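Local coordinates for tautomerase domain-containing protein (Gammaproteobacteria bacterium SG8_31, PDB 7M59), which belongs to the tautomerase family of small beta-alpha-beta proteins and assembles from six copies, its specific function being unknown, at residues Glu21-Ala26 / Ile38-Arg43; Cys5-Gly10 / Gln17-Ala22. All blocks are in the same frame, centred on the assembly; numbering follows the deposited sequence.

Contact 1. Residues Glu21-Ala26 / Ile38-Arg43; sequences EAITRA and IYVLIR
No planar group lies between Ile23 and Thr24 of the helix and Ile38 and Val40 of segment 38-43: the Arg25 guanidinium, on the outer side of the helix, lays one face, near its rim, over Glu21 O and Ala22 CA, and the Tyr39 side chain leaves its backbone away from the helix. The contact is made by methyl groups, with the hydroxyl and carbonyl oxygens of Thr24 among them. With chi1 at -58°, Thr24 OG1 stands beside its own backbone N, where it bonds to Ala20 O one turn back; it also touches Val40 CG2 at 3.7 Å. The methyl Thr24 CG2 faces Ile38 CD1 at 4.0 Å, and that same CD1 closes on the backbone Thr24 O at 3.5 Å. These pairs belong to a beta-alpha-beta unit of the tautomerase fold, in which helix 13-31 packs on the parallel strands 2-8 and 39-45. On the neighbouring residue, Ile23 CG2 and Val40 CG2 meet methyl to methyl, 4.1 Å apart, their side chains crossing at a slant. All four residues are buried, and no hydrogen bond spans the interface. Ile23 also rests on Ile3 of strand 2-8 and on Val27 of the third subunit, while Thr24 packs against Gly54 of the second subunit.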
ATOM      1  N   GLU A  21      -9.732  -1.995 -16.852  1.00 24.87           N
ATOM      2  CA  GLU A  21     -10.833  -1.251 -17.456  1.00 26.04           C
ATOM      3  C   GLU A  21     -12.133  -1.455 -16.691  1.00 23.61           C
ATOM      4  O   GLU A  21     -12.879  -0.496 -16.454  1.00 24.99           O
ATOM      5  CB  GLU A  21     -10.987  -1.665 -18.920  1.00 26.26           C
ATOM      6  CG  GLU A  21      -9.834  -1.183 -19.774  1.00 26.92           C
ATOM      7  CD  GLU A  21      -9.893  -1.685 -21.206  1.00 35.44           C
ATOM      8  OE1 GLU A  21     -10.790  -2.497 -21.519  1.00 38.43           O
ATOM      9  OE2 GLU A  21      -9.020  -1.279 -22.005  1.00 33.73           O
ATOM     10  N   ALA A  22     -12.423  -2.693 -16.289  1.00 23.36           N
ATOM     11  CA  ALA A  22     -13.656  -2.964 -15.557  1.00 22.13           C
ATOM     12  C   ALA A  22     -13.657  -2.277 -14.196  1.00 23.82           C
ATOM     13  O   ALA A  22     -14.693  -1.775 -13.749  1.00 23.49           O
ATOM     14  CB  ALA A  22     -13.846  -4.468 -15.398  1.00 24.02           C
ATOM     15  N   ILE A  23     -12.504  -2.247 -13.523  1.00 22.87           N
ATOM     16  CA  ILE A  23     -12.419  -1.528 -12.251  1.00 21.78           C
ATOM     17  C   ILE A  23     -12.604  -0.034 -12.467  1.00 21.81           C
ATOM     18  O   ILE A  23     -13.276   0.641 -11.679  1.00 22.19           O
ATOM     19  CB  ILE A  23     -11.087  -1.844 -11.544  1.00 20.16           C
ATOM     20  CG1 ILE A  23     -11.129  -3.268 -10.990  1.00 19.89           C
ATOM     21  CG2 ILE A  23     -10.829  -0.837 -10.421  1.00 20.55           C
ATOM     22  CD1 ILE A  23      -9.786  -3.782 -10.438  1.00 20.75           C
ATOM     23  N   THR A  24     -12.009   0.510 -13.532  1.00 21.91           N
ATOM     24  CA  THR A  24     -12.162   1.932 -13.821  1.00 21.59           C
ATOM     25  C   THR A  24     -13.633   2.288 -14.011  1.00 24.49           C
ATOM     26  O   THR A  24     -14.132   3.261 -13.429  1.00 23.43           O
ATOM     27  CB  THR A  24     -11.337   2.300 -15.059  1.00 22.68           C
ATOM     28  OG1 THR A  24      -9.959   1.972 -14.823  1.00 24.80           O
ATOM     29  CG2 THR A  24     -11.451   3.800 -15.375  1.00 23.22           C
ATOM     30  N   ARG A  25     -14.351   1.489 -14.809  1.00 23.21           N
ATOM     31  CA  ARG A  25     -15.783   1.712 -14.996  1.00 24.99           C
ATOM     32  C   ARG A  25     -16.550   1.549 -13.688  1.00 25.97           C
ATOM     33  O   ARG A  25     -17.425   2.365 -13.371  1.00 26.26           O
ATOM     34  CB  ARG A  25     -16.335   0.749 -16.050  1.00 27.81           C
ATOM     35  CG  ARG A  25     -15.882   1.043 -17.471  1.00 33.01           C
ATOM     36  CD  ARG A  25     -16.698   0.236 -18.475  1.00 33.10           C
ATOM     37  NE  ARG A  25     -16.580  -1.201 -18.243  1.00 35.27           N
ATOM     38  CZ  ARG A  25     -15.603  -1.960 -18.733  1.00 33.99           C
ATOM     39  NH1 ARG A  25     -14.655  -1.422 -19.489  1.00 35.79           N
ATOM     40  NH2 ARG A  25     -15.575  -3.260 -18.470  1.00 34.26           N
ATOM     41  N   ALA A  26     -16.237   0.501 -12.916  1.00 24.54           N
ATOM     42  CA  ALA A  26     -16.935   0.270 -11.653  1.00 25.28           C
ATOM     43  C   ALA A  26     -16.764   1.444 -10.696  1.00 24.26           C
ATOM     44  O   ALA A  26     -17.733   1.897 -10.075  1.00 23.87           O
ATOM     45  CB  ALA A  26     -16.446  -1.024 -10.999  1.00 23.67           C
ATOM     46  N   ILE A  38      -8.854   8.544 -12.003  1.00 21.61           N
ATOM     47  CA  ILE A  38      -8.692   7.156 -11.576  1.00 21.61           C
ATOM     48  C   ILE A  38      -7.321   6.646 -12.009  1.00 22.44           C
ATOM     49  O   ILE A  38      -6.896   6.847 -13.155  1.00 24.87           O
ATOM     50  CB  ILE A  38      -9.816   6.271 -12.136  1.00 23.07           C
ATOM     51  CG1 ILE A  38     -11.170   6.726 -11.582  1.00 23.32           C
ATOM     52  CG2 ILE A  38      -9.557   4.812 -11.798  1.00 21.55           C
ATOM     53  CD1 ILE A  38     -12.355   6.023 -12.211  1.00 22.39           C
ATOM     54  N   TYR A  39      -6.623   5.982 -11.089  1.00 18.02           N
ATOM     55  CA  TYR A  39      -5.322   5.384 -11.369  1.00 18.95           C
ATOM     56  C   TYR A  39      -5.369   3.968 -10.810  1.00 19.34           C
ATOM     57  O   TYR A  39      -5.504   3.784  -9.595  1.00 18.77           O
ATOM     58  CB  TYR A  39      -4.205   6.214 -10.734  1.00 19.74           C
ATOM     59  CG  TYR A  39      -2.776   5.985 -11.203  1.00 21.39           C
ATOM     60  CD1 TYR A  39      -1.931   7.068 -11.418  1.00 21.40           C
ATOM     61  CD2 TYR A  39      -2.245   4.699 -11.358  1.00 22.04           C
ATOM     62  CE1 TYR A  39      -0.610   6.888 -11.805  1.00 21.08           C
ATOM     63  CE2 TYR A  39      -0.918   4.513 -11.752  1.00 18.65           C
ATOM     64  CZ  TYR A  39      -0.112   5.617 -11.968  1.00 20.02           C
ATOM     65  OH  TYR A  39       1.202   5.464 -12.338  1.00 20.28           O
ATOM     66  N   VAL A  40      -5.321   2.976 -11.697  1.00 18.85           N
ATOM     67  CA  VAL A  40      -5.292   1.567 -11.318  1.00 18.89           C
ATOM     68  C   VAL A  40      -3.862   1.069 -11.445  1.00 19.52           C
ATOM     69  O   VAL A  40      -3.194   1.310 -12.458  1.00 21.59           O
ATOM     70  CB  VAL A  40      -6.243   0.729 -12.188  1.00 20.36           C
ATOM     71  CG1 VAL A  40      -6.166  -0.734 -11.788  1.00 19.79           C
ATOM     72  CG2 VAL A  40      -7.667   1.241 -12.053  1.00 21.35           C
ATOM     73  N   LEU A  41      -3.388   0.376 -10.419  1.00 17.38           N
ATOM     74  CA  LEU A  41      -2.028  -0.136 -10.385  1.00 17.37           C
ATOM     75  C   LEU A  41      -2.090  -1.626 -10.092  1.00 20.43           C
ATOM     76  O   LEU A  41      -2.729  -2.036  -9.120  1.00 19.30           O
ATOM     77  CB  LEU A  41      -1.204   0.595  -9.318  1.00 18.56           C
ATOM     78  CG  LEU A  41       0.191   0.021  -9.098  1.00 22.39           C
ATOM     79  CD1 LEU A  41       1.059   0.324 -10.322  1.00 22.84           C
ATOM     80  CD2 LEU A  41       0.771   0.642  -7.853  1.00 23.46           C
ATOM     81  N   ILE A  42      -1.442  -2.434 -10.933  1.00 18.13           N
ATOM     82  CA  ILE A  42      -1.468  -3.887 -10.811  1.00 17.94           C
ATOM     83  C   ILE A  42      -0.086  -4.371 -10.392  1.00 18.43           C
ATOM     84  O   ILE A  42       0.925  -3.983 -10.992  1.00 19.01           O
ATOM     85  CB  ILE A  42      -1.884  -4.557 -12.130  1.00 18.31           C
ATOM     86  CG1 ILE A  42      -3.282  -4.091 -12.550  1.00 18.74           C
ATOM     87  CG2 ILE A  42      -1.823  -6.075 -11.979  1.00 20.18           C
ATOM     88  CD1 ILE A  42      -3.621  -4.439 -14.007  1.00 22.46           C
ATOM     89  N   ARG A  43      -0.040  -5.220  -9.370  1.00 17.64           N
ATOM     90  CA  ARG A  43       1.189  -5.888  -8.963  1.00 17.45           C
ATOM     91  C   ARG A  43       0.935  -7.386  -8.913  1.00 18.77           C
ATOM     92  O   ARG A  43      -0.075  -7.822  -8.353  1.00 18.61           O
ATOM     93  CB  ARG A  43       1.665  -5.403  -7.585  1.00 17.66           C
ATOM     94  CG  ARG A  43       2.186  -3.970  -7.572  1.00 18.21           C
ATOM     95  CD  ARG A  43       2.693  -3.584  -6.168  1.00 17.83           C
ATOM     96  NE  ARG A  43       1.588  -3.559  -5.208  1.00 16.58           N
ATOM     97  CZ  ARG A  43       1.021  -2.453  -4.726  1.00 18.46           C
ATOM     98  NH1 ARG A  43       1.460  -1.238  -5.075  1.00 17.01           N
ATOM     99  NH2 ARG A  43       0.006  -2.558  -3.875  1.00 15.57           N
TER

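Contact 2. Residues Cys5-Gly10 / Gln17-Ala22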
ATOM      1  N   CYS A   5      -4.088  -3.254  -7.006  1.00 17.53           N
ATOM      2  CA  CYS A   5      -4.570  -4.620  -7.203  1.00 17.68           C
ATOM      3  C   CYS A   5      -3.384  -5.558  -7.060  1.00 17.57           C
ATOM      4  O   CYS A   5      -2.552  -5.645  -7.966  1.00 18.10           O
ATOM      5  CB  CYS A   5      -5.214  -4.780  -8.579  1.00 18.94           C
ATOM      6  SG  CYS A   5      -6.472  -3.561  -8.945  1.00 20.99           S
ATOM      7  N   ASP A   6      -3.283  -6.242  -5.921  1.00 16.85           N
ATOM      8  CA  ASP A   6      -2.242  -7.248  -5.717  1.00 18.03           C
ATOM      9  C   ASP A   6      -2.837  -8.603  -6.068  1.00 19.34           C
ATOM     10  O   ASP A   6      -3.613  -9.178  -5.291  1.00 19.29           O
ATOM     11  CB  ASP A   6      -1.721  -7.222  -4.287  1.00 18.05           C
ATOM     12  CG  ASP A   6      -0.778  -6.067  -4.033  1.00 18.50           C
ATOM     13  OD1 ASP A   6       0.426  -6.189  -4.370  1.00 18.07           O
ATOM     14  OD2 ASP A   6      -1.249  -5.058  -3.485  1.00 17.86           O
ATOM     15  N   ILE A   7      -2.462  -9.116  -7.241  1.00 19.16           N
ATOM     16  CA  ILE A   7      -3.043 -10.333  -7.792  1.00 19.36           C
ATOM     17  C   ILE A   7      -1.950 -11.378  -7.976  1.00 20.31           C
ATOM     18  O   ILE A   7      -0.756 -11.075  -7.995  1.00 20.42           O
ATOM     19  CB  ILE A   7      -3.771 -10.058  -9.125  1.00 18.08           C
ATOM     20  CG1 ILE A   7      -2.759  -9.730 -10.231  1.00 18.75           C
ATOM     21  CG2 ILE A   7      -4.775  -8.924  -8.949  1.00 20.61           C
ATOM     22  CD1 ILE A   7      -3.420  -9.513 -11.614  1.00 22.73           C
ATOM     23  N   ARG A   8      -2.369 -12.631  -8.113  1.00 21.54           N
ATOM     24  CA  ARG A   8      -1.399 -13.690  -8.361  1.00 19.30           C
ATOM     25  C   ARG A   8      -0.961 -13.675  -9.823  1.00 19.63           C
ATOM     26  O   ARG A   8      -1.756 -13.388 -10.721  1.00 23.25           O
ATOM     27  CB  ARG A   8      -1.983 -15.051  -7.978  1.00 21.64           C
ATOM     28  CG  ARG A   8      -1.988 -15.304  -6.458  1.00 21.88           C
ATOM     29  CD  ARG A   8      -2.865 -16.506  -6.093  1.00 25.62           C
ATOM     30  NE  ARG A   8      -4.221 -16.238  -6.545  1.00 25.84           N
ATOM     31  CZ  ARG A   8      -5.027 -17.109  -7.138  1.00 28.48           C
ATOM     32  NH1 ARG A   8      -4.644 -18.367  -7.346  1.00 27.16           N
ATOM     33  NH2 ARG A   8      -6.228 -16.705  -7.529  1.00 26.00           N
ATOM     34  N   GLN A   9       0.319 -13.976 -10.044  1.00 21.64           N
ATOM     35  CA  GLN A   9       0.906 -14.008 -11.377  1.00 22.05           C
ATOM     36  C   GLN A   9       0.245 -15.090 -12.231  1.00 24.08           C
ATOM     37  O   GLN A   9      -0.357 -16.035 -11.721  1.00 25.10           O
ATOM     38  CB  GLN A   9       2.410 -14.284 -11.280  1.00 23.79           C
ATOM     39  CG  GLN A   9       2.702 -15.633 -10.634  1.00 25.06           C
ATOM     40  CD  GLN A   9       4.164 -15.840 -10.271  1.00 28.56           C
ATOM     41  OE1 GLN A   9       4.967 -14.907 -10.304  1.00 32.47           O
ATOM     42  NE2 GLN A   9       4.515 -17.073  -9.920  1.00 30.79           N
ATOM     43  N   GLY A  10       0.366 -14.944 -13.549  1.00 23.67           N
ATOM     44  CA  GLY A  10      -0.084 -15.975 -14.476  1.00 26.61           C
ATOM     45  C   GLY A  10      -1.188 -15.560 -15.423  1.00 30.20           C
ATOM     46  O   GLY A  10      -1.532 -16.339 -16.329  1.00 27.21           O
ATOM     47  N   GLN A  17      -5.605  -6.121 -18.504  1.00 26.27           N
ATOM     48  CA  GLN A  17      -6.181  -4.890 -19.040  1.00 27.28           C
ATOM     49  C   GLN A  17      -7.697  -4.885 -18.890  1.00 26.13           C
ATOM     50  O   GLN A  17      -8.294  -3.854 -18.549  1.00 26.68           O
ATOM     51  CB  GLN A  17      -5.772  -4.707 -20.506  1.00 30.51           C
ATOM     52  CG  GLN A  17      -6.346  -3.453 -21.180  1.00 31.05           C
ATOM     53  CD  GLN A  17      -5.896  -2.150 -20.529  1.00 37.57           C
ATOM     54  OE1 GLN A  17      -4.919  -2.118 -19.779  1.00 39.41           O
ATOM     55  NE2 GLN A  17      -6.606  -1.065 -20.824  1.00 35.13           N
ATOM     56  N   ALA A  18      -8.339  -6.031 -19.137  1.00 26.17           N
ATOM     57  CA  ALA A  18      -9.775  -6.145 -18.907  1.00 25.65           C
ATOM     58  C   ALA A  18     -10.125  -5.836 -17.460  1.00 24.19           C
ATOM     59  O   ALA A  18     -11.119  -5.155 -17.185  1.00 25.44           O
ATOM     60  CB  ALA A  18     -10.256  -7.549 -19.273  1.00 26.19           C
ATOM     61  N   MET A  19      -9.317  -6.328 -16.520  1.00 23.37           N
ATOM     62  CA  MET A  19      -9.570  -6.038 -15.113  1.00 22.05           C
ATOM     63  C   MET A  19      -9.438  -4.551 -14.829  1.00 20.98           C
ATOM     64  O   MET A  19     -10.281  -3.964 -14.140  1.00 21.91           O
ATOM     65  CB  MET A  19      -8.615  -6.832 -14.222  1.00 22.30           C
ATOM     66  CG  MET A  19      -8.899  -6.637 -12.735  1.00 22.03           C
ATOM     67  SD  MET A  19      -7.633  -7.329 -11.659  1.00 22.33           S
ATOM     68  CE  MET A  19      -6.241  -6.246 -11.955  1.00 22.11           C
ATOM     69  N   ALA A  20      -8.375  -3.926 -15.344  1.00 21.66           N
ATOM     70  CA  ALA A  20      -8.153  -2.511 -15.066  1.00 22.07           C
ATOM     71  C   ALA A  20      -9.277  -1.661 -15.642  1.00 24.52           C
ATOM     72  O   ALA A  20      -9.750  -0.717 -14.999  1.00 23.04           O
ATOM     73  CB  ALA A  20      -6.798  -2.077 -15.630  1.00 22.22           C
ATOM     74  N   GLU A  21      -9.732  -1.995 -16.852  1.00 24.87           N
ATOM     75  CA  GLU A  21     -10.833  -1.251 -17.456  1.00 26.04           C
ATOM     76  C   GLU A  21     -12.133  -1.455 -16.691  1.00 23.61           C
ATOM     77  O   GLU A  21     -12.879  -0.496 -16.454  1.00 24.99           O
ATOM     78  CB  GLU A  21     -10.987  -1.665 -18.920  1.00 26.26           C
ATOM     79  CG  GLU A  21      -9.834  -1.183 -19.774  1.00 26.92           C
ATOM     80  CD  GLU A  21      -9.893  -1.685 -21.206  1.00 35.44           C
ATOM     81  OE1 GLU A  21     -10.790  -2.497 -21.519  1.00 38.43           O
ATOM     82  OE2 GLU A  21      -9.020  -1.279 -22.005  1.00 33.73           O
ATOM     83  N   ALA A  22     -12.423  -2.693 -16.289  1.00 23.36           N
ATOM     84  CA  ALA A  22     -13.656  -2.964 -15.557  1.00 22.13           C
ATOM     85  C   ALA A  22     -13.657  -2.277 -14.196  1.00 23.82           C
ATOM     86  O   ALA A  22     -14.693  -1.775 -13.749  1.00 23.49           O
ATOM     87  CB  ALA A  22     -13.846  -4.468 -15.398  1.00 24.02           C
TER
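The backbone carrying Cys5 and Ile7 keeps well clear of the helix carrying Met19, the nearest CA pair being Cys5 CA and Ala20 CA at 8.9 Å, so the gap is bridged by side chains alone. This is the first strand-to-helix packing of the beta-alpha-beta unit typical of the tautomerase fold: strand 2-8 leads into helix 13-31, which packs on the sheet. Cys5 and Ile7, two residues apart on the strand, both send their side chains toward the helix, whereas that of Asp6 between them departs on the other side. One long side chain answers both. Met19 runs out from the helix with CG anti to its backbone N (chi1 -176°) and then turns at chi3, 69°, which brings the terminal methyl round to the strand. Met19 CE thereby reaches Cys5 CB at 3.8 Å and also lies 4.0 Å from Cys5 SG, while the thioether sulfur, Met19 SD, faces Ile7 CG2 at 4.2 Å. All three residues are buried and no hydrogen bond crosses between the segments, consistent with purely apolar packing. Strand 39-45 closes the same layer, since Ile42 touches Ile7 as well as Met19, and Met19 also packs on Thr30 of the third subunit. Beyond the strand contact, the helix carries a polar pair one turn apart. There the amide of Gln17 gives Gln17 NE2 to Glu21 OE2 at 2.7 Å. The N-H...O angle is 161°; the acceptor lies close to the amide plane, but the donor reaches Glu21 OE2 from above the carboxylate plane.

Overall arrangement
The centres of contacts 1 and 2 lie 8 Å apart on one face of the parallel sheet. Along the chain the order is 5-10, 17-22, 21-26, 38-43, with Glu21 and Ala22 shared, so neighbouring turns of helix 13-31 pack on both strands, 2-8 and its neighbour 39-45. The two contacts touch: Ile23 CD1 is 3.6 Å from Cys5 SG. On the strands, Cys5 N lies 2.8 Å from Leu41 O in a probable hydrogen bond, and Arg43 forms a salt bridge to Asp6. Both contacts touch the third subunit, linking this core to the six-chain assembly.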